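Local coordinates for protein SnoN,Epimerase SnoN (Streptomyces nogalater, PDB 5EP9) that acts as a non-heme iron, 2-oxoglutarate-dependent epimerase in the biosynthesis of the polyketide nogalamycin, at residues S94-M97 with R98-A101; E129-E132 with K133-S136. All blocks are in the same frame, centred on the assembly; numbering follows the deposited sequence.

Interaction 1: residues S94-M97 with R98-A101; sequences SDTM and RRLA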
loop_
_atom_site.group_PDB
_atom_site.type_symbol
_atom_site.label_atom_id
_atom_site.label_comp_id
_atom_site.label_asym_id
_atom_site.label_seq_id
_atom_site.Cartn_x
_atom_site.Cartn_y
_atom_site.Cartn_z
ATOM N N SER A 94 -8.514 14.998 0.680
ATOM C CA SER A 94 -7.325 15.799 0.837
ATOM C C SER A 94 -6.531 15.888 -0.443
ATOM O O SER A 94 -5.977 14.916 -0.903
ATOM C CB SER A 94 -6.435 15.113 1.912
ATOM O OG SER A 94 -5.137 15.699 1.919
ATOM N N ASP A 95 -6.492 17.045 -1.005
ATOM C CA ASP A 95 -5.654 17.259 -2.181
ATOM C C ASP A 95 -4.128 16.807 -1.835
ATOM O O ASP A 95 -3.424 16.383 -2.732
ATOM C CB ASP A 95 -5.706 18.710 -2.610
ATOM C CG ASP A 95 -7.167 19.063 -3.144
ATOM O OD1 ASP A 95 -7.890 18.086 -3.463
ATOM O OD2 ASP A 95 -7.573 20.242 -3.261
ATOM N N THR A 96 -3.666 17.119 -0.635
ATOM C CA THR A 96 -2.325 17.059 -0.308
ATOM C C THR A 96 -1.982 15.482 -0.355
ATOM O O THR A 96 -1.089 15.073 -1.050
ATOM C CB THR A 96 -2.047 17.678 1.077
ATOM O OG1 THR A 96 -2.162 19.094 0.996
ATOM C CG2 THR A 96 -0.634 17.359 1.534
ATOM N N MET A 97 -2.856 14.688 0.204
ATOM C CA MET A 97 -2.769 13.317 0.007
ATOM C C MET A 97 -2.940 12.795 -1.442
ATOM O O MET A 97 -2.239 11.845 -1.850
ATOM C CB MET A 97 -3.686 12.532 1.014
ATOM C CG MET A 97 -3.264 12.720 2.463
ATOM S SD MET A 97 -1.524 12.222 2.635
ATOM C CE MET A 97 -1.166 12.801 4.253
ATOM N N ARG A 98 -3.771 13.427 -2.221
ATOM C CA ARG A 98 -3.817 13.071 -3.603
ATOM C C ARG A 98 -2.512 13.365 -4.298
ATOM O O ARG A 98 -2.165 12.619 -5.247
ATOM C CB ARG A 98 -5.004 13.751 -4.356
ATOM C CG ARG A 98 -5.380 13.066 -5.691
ATOM C CD ARG A 98 -6.569 13.794 -6.335
ATOM N NE ARG A 98 -7.209 13.044 -7.439
ATOM C CZ ARG A 98 -6.731 12.936 -8.689
ATOM N NH1 ARG A 98 -5.551 13.471 -9.015
ATOM N NH2 ARG A 98 -7.432 12.320 -9.655
ATOM N N ARG A 99 -1.866 14.483 -3.950
ATOM C CA ARG A 99 -0.558 14.764 -4.576
ATOM C C ARG A 99 0.439 13.673 -4.216
ATOM O O ARG A 99 1.280 13.291 -5.009
ATOM C CB ARG A 99 0.034 16.132 -4.228
ATOM C CG ARG A 99 -0.720 17.265 -4.961
ATOM C CD ARG A 99 -0.095 18.647 -4.832
ATOM N NE ARG A 99 -0.668 19.369 -3.722
ATOM C CZ ARG A 99 -0.163 19.416 -2.499
ATOM N NH1 ARG A 99 0.972 18.748 -2.168
ATOM N NH2 ARG A 99 -0.851 20.121 -1.585
ATOM N N LEU A 100 0.380 13.200 -2.997
ATOM C CA LEU A 100 1.280 12.080 -2.610
ATOM C C LEU A 100 0.953 10.780 -3.384
ATOM O O LEU A 100 1.848 10.034 -3.791
ATOM C CB LEU A 100 1.301 11.867 -1.082
ATOM C CG LEU A 100 2.118 10.735 -0.541
ATOM C CD1 LEU A 100 3.577 10.823 -0.938
ATOM C CD2 LEU A 100 1.944 10.709 0.952
ATOM N N ALA A 101 -0.333 10.486 -3.488
ATOM C CA ALA A 101 -0.838 9.304 -4.207
ATOM C C ALA A 101 -0.419 9.250 -5.666
ATOM O O ALA A 101 -0.123 8.188 -6.207
ATOM C CB ALA A 101 -2.337 9.230 -4.116
#

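Interaction 2: residues E129-E132 with K133-S136; sequences ENKE and KDAS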
loop_
_atom_site.group_PDB
_atom_site.type_symbol
_atom_site.label_atom_id
_atom_site.label_comp_id
_atom_site.label_asym_id
_atom_site.label_seq_id
_atom_site.Cartn_x
_atom_site.Cartn_y
_atom_site.Cartn_z
ATOM N N GLU A 129 0.231 3.288 17.112
ATOM C CA GLU A 129 0.713 3.903 18.310
ATOM C C GLU A 129 0.101 3.311 19.529
ATOM O O GLU A 129 -0.933 2.679 19.476
ATOM C CB GLU A 129 0.377 5.410 18.323
ATOM C CG GLU A 129 -1.105 5.681 18.508
ATOM C CD GLU A 129 -1.430 7.159 18.566
ATOM O OE1 GLU A 129 -0.503 8.027 18.564
ATOM O OE2 GLU A 129 -2.637 7.430 18.657
ATOM N N ASN A 130 0.821 3.489 20.629
ATOM C CA ASN A 130 0.328 3.109 21.986
ATOM C C ASN A 130 -0.464 4.248 22.648
ATOM O O ASN A 130 0.005 5.365 22.717
ATOM C CB ASN A 130 1.478 2.712 22.864
ATOM C CG ASN A 130 2.249 1.553 22.265
ATOM O OD1 ASN A 130 1.703 0.502 22.062
ATOM N ND2 ASN A 130 3.516 1.754 22.013
ATOM N N LYS A 131 -1.670 3.953 23.060
ATOM C CA LYS A 131 -2.505 4.910 23.774
ATOM C C LYS A 131 -2.618 4.330 25.160
ATOM O O LYS A 131 -2.205 3.182 25.433
ATOM C CB LYS A 131 -3.947 5.052 23.186
ATOM C CG LYS A 131 -4.135 5.558 21.761
ATOM C CD LYS A 131 -5.459 5.025 21.181
ATOM C CE LYS A 131 -5.591 5.094 19.651
ATOM N NZ LYS A 131 -4.966 3.939 18.953
ATOM N N GLU A 132 -3.276 5.104 26.001
ATOM C CA GLU A 132 -3.680 4.642 27.304
ATOM C C GLU A 132 -4.673 3.500 27.268
ATOM O O GLU A 132 -5.712 3.607 26.688
ATOM C CB GLU A 132 -4.369 5.798 28.048
ATOM C CG GLU A 132 -3.500 7.043 28.212
ATOM C CD GLU A 132 -2.295 6.798 29.113
ATOM O OE1 GLU A 132 -2.148 5.695 29.699
ATOM O OE2 GLU A 132 -1.482 7.717 29.228
ATOM N N LYS A 133 -4.317 2.418 27.918
ATOM C CA LYS A 133 -5.132 1.182 27.953
ATOM C C LYS A 133 -5.366 0.540 26.584
ATOM O O LYS A 133 -6.124 -0.439 26.480
ATOM C CB LYS A 133 -6.519 1.381 28.645
ATOM C CG LYS A 133 -6.984 0.111 29.368
ATOM C CD LYS A 133 -7.982 0.354 30.484
ATOM C CE LYS A 133 -7.185 0.336 31.758
ATOM N NZ LYS A 133 -8.074 0.389 32.922
ATOM N N ASP A 134 -4.658 1.017 25.570
ATOM C CA ASP A 134 -4.759 0.461 24.230
ATOM C C ASP A 134 -3.395 0.372 23.565
ATOM O O ASP A 134 -2.942 1.241 22.856
ATOM C CB ASP A 134 -5.739 1.290 23.397
ATOM C CG ASP A 134 -5.958 0.696 21.996
ATOM O OD1 ASP A 134 -6.064 -0.528 21.871
ATOM O OD2 ASP A 134 -5.954 1.434 21.001
ATOM N N ALA A 135 -2.768 -0.754 23.748
ATOM C CA ALA A 135 -1.460 -1.021 23.156
ATOM C C ALA A 135 -1.613 -1.412 21.693
ATOM O O ALA A 135 -2.494 -2.131 21.299
ATOM C CB ALA A 135 -0.692 -2.137 23.932
ATOM N N SER A 136 -0.698 -0.897 20.918
ATOM C CA SER A 136 -0.428 -1.327 19.567
ATOM C C SER A 136 -0.120 -2.848 19.546
ATOM O O SER A 136 0.661 -3.313 20.327
ATOM C CB SER A 136 0.821 -0.556 19.075
ATOM O OG SER A 136 1.159 -0.888 17.777
HETATM O O HOH W 1 -3.344 1.575 19.845
HETATM O O HOH W 2 2.738 -2.104 21.603
#

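Interaction 1: residues S94-M97 with R98-A101
T96 and R99, one turn apart in the short N-capped helix 95-101, lie on the flank that faces helix 54-70, their side chains set at a slant to each other. The R99 guanidinium folds back over the start of the helix: a bend about the CG-CD bond (chi3 -93°) brings one face over T96 CA, which sits 3.6 Å from the guanidinium plane, under its margin, while D95 O faces the same side. R99 NH2 comes to 3.1 Å from T96 OG1. R99 NH1 points to E59 of helix 54-70, with which it forms a long, weak ion pair.

On the buried side M97 and L100 run alongside each other and point the same way, M97 SD lying 4.1 Å from L100 CD2. M97 also packs on E63 and L67 of helix 54-70 and on V125 of strand 118-128, so the helix is seated between these elements, in the first SnoN part of the fusion (14-202). R98, by contrast, extends away from its neighbours in the turn, and its NH2 bonds to D278 O, in the second SnoN part (203-305).

Four successive i to i+4 backbone bonds, from R98 N to S94 O through A101 N to M97 O, hold the turns together. S94 caps the N-terminus: its hydroxyl, also bonded to E63 OE2, accepts a weak bond from T96 N and a nearly straight one (176°) from M97 N, with M97 N 3.0 Å from S94 OG.

Interaction 2: residues E129-E132 with K133-S136
K131 and D134 close a tight hairpin through two backbone hydrogen bonds, K131 N to D134 O (3.0 Å) and D134 N to K131 O (3.3 Å). They form a single antiparallel hydrogen-bonded pair at the ends of a type II beta turn, with E132 and K133 at its corners.

The charged groups of the same two residues add a salt bridge. Their side chains run alongside each other, and K131, bent at its last torsion (chi4 84°), sets NZ 3.4 Å from D134 OD2, a long and weak bond. The stronger partner of K131 NZ is D85, while D134 OD1 is held by T82, so both groups are also tied to strand 82-87. A water lies 2.7 Å from E129 O and bridges this atom to K131 NZ and D134 OD2.

Further from the turn, a side-chain amide joins the two arms. N130 CG sits anti to its own carbonyl carbon (chi1 -58°), which carries OD1 across to S136 N at 3.0 Å; a second water links OD1 to S136 O. N130 ND2 donates to N230 O and T232 O, both of the second SnoN part (203-305), and S136 OG bonds to N230 N of that same part. Replacing N130 by an alanine would probably leave S136 N and the carbonyls of N230 and T232 without this partner, letting the arms move more freely.

The whole is a two-residue beta hairpin, with a type II turn, on the surface of the protein, within the first SnoN part (14-202), lying in the loop between strands 118-128 and 139-142, which belong to the two facing sheets of the cupin-type, double-stranded beta-helix fold.

Overall arrangement
Interaction 1 comes first along the chain and interaction 2 follows after helix 104-114 and strand 118-128. Their centres are 28 Å apart and their nearest atoms about 15 Å, so they do not touch, but strand 118-128 relates them: helix 95-101 packs on it through M97 and A101, and the hairpin of residues 129-136 starts where it ends. From there the chain passes from the seven-stranded sheet to the four-stranded one, where strand 139-142 supplies T139 to 2-oxoglutarate and H142 to iron. Accordingly the hairpin lies nearer the bound 2-oxoglutarate, S136 about 9 Å from it by its side chain, against about 13 Å for that of L100.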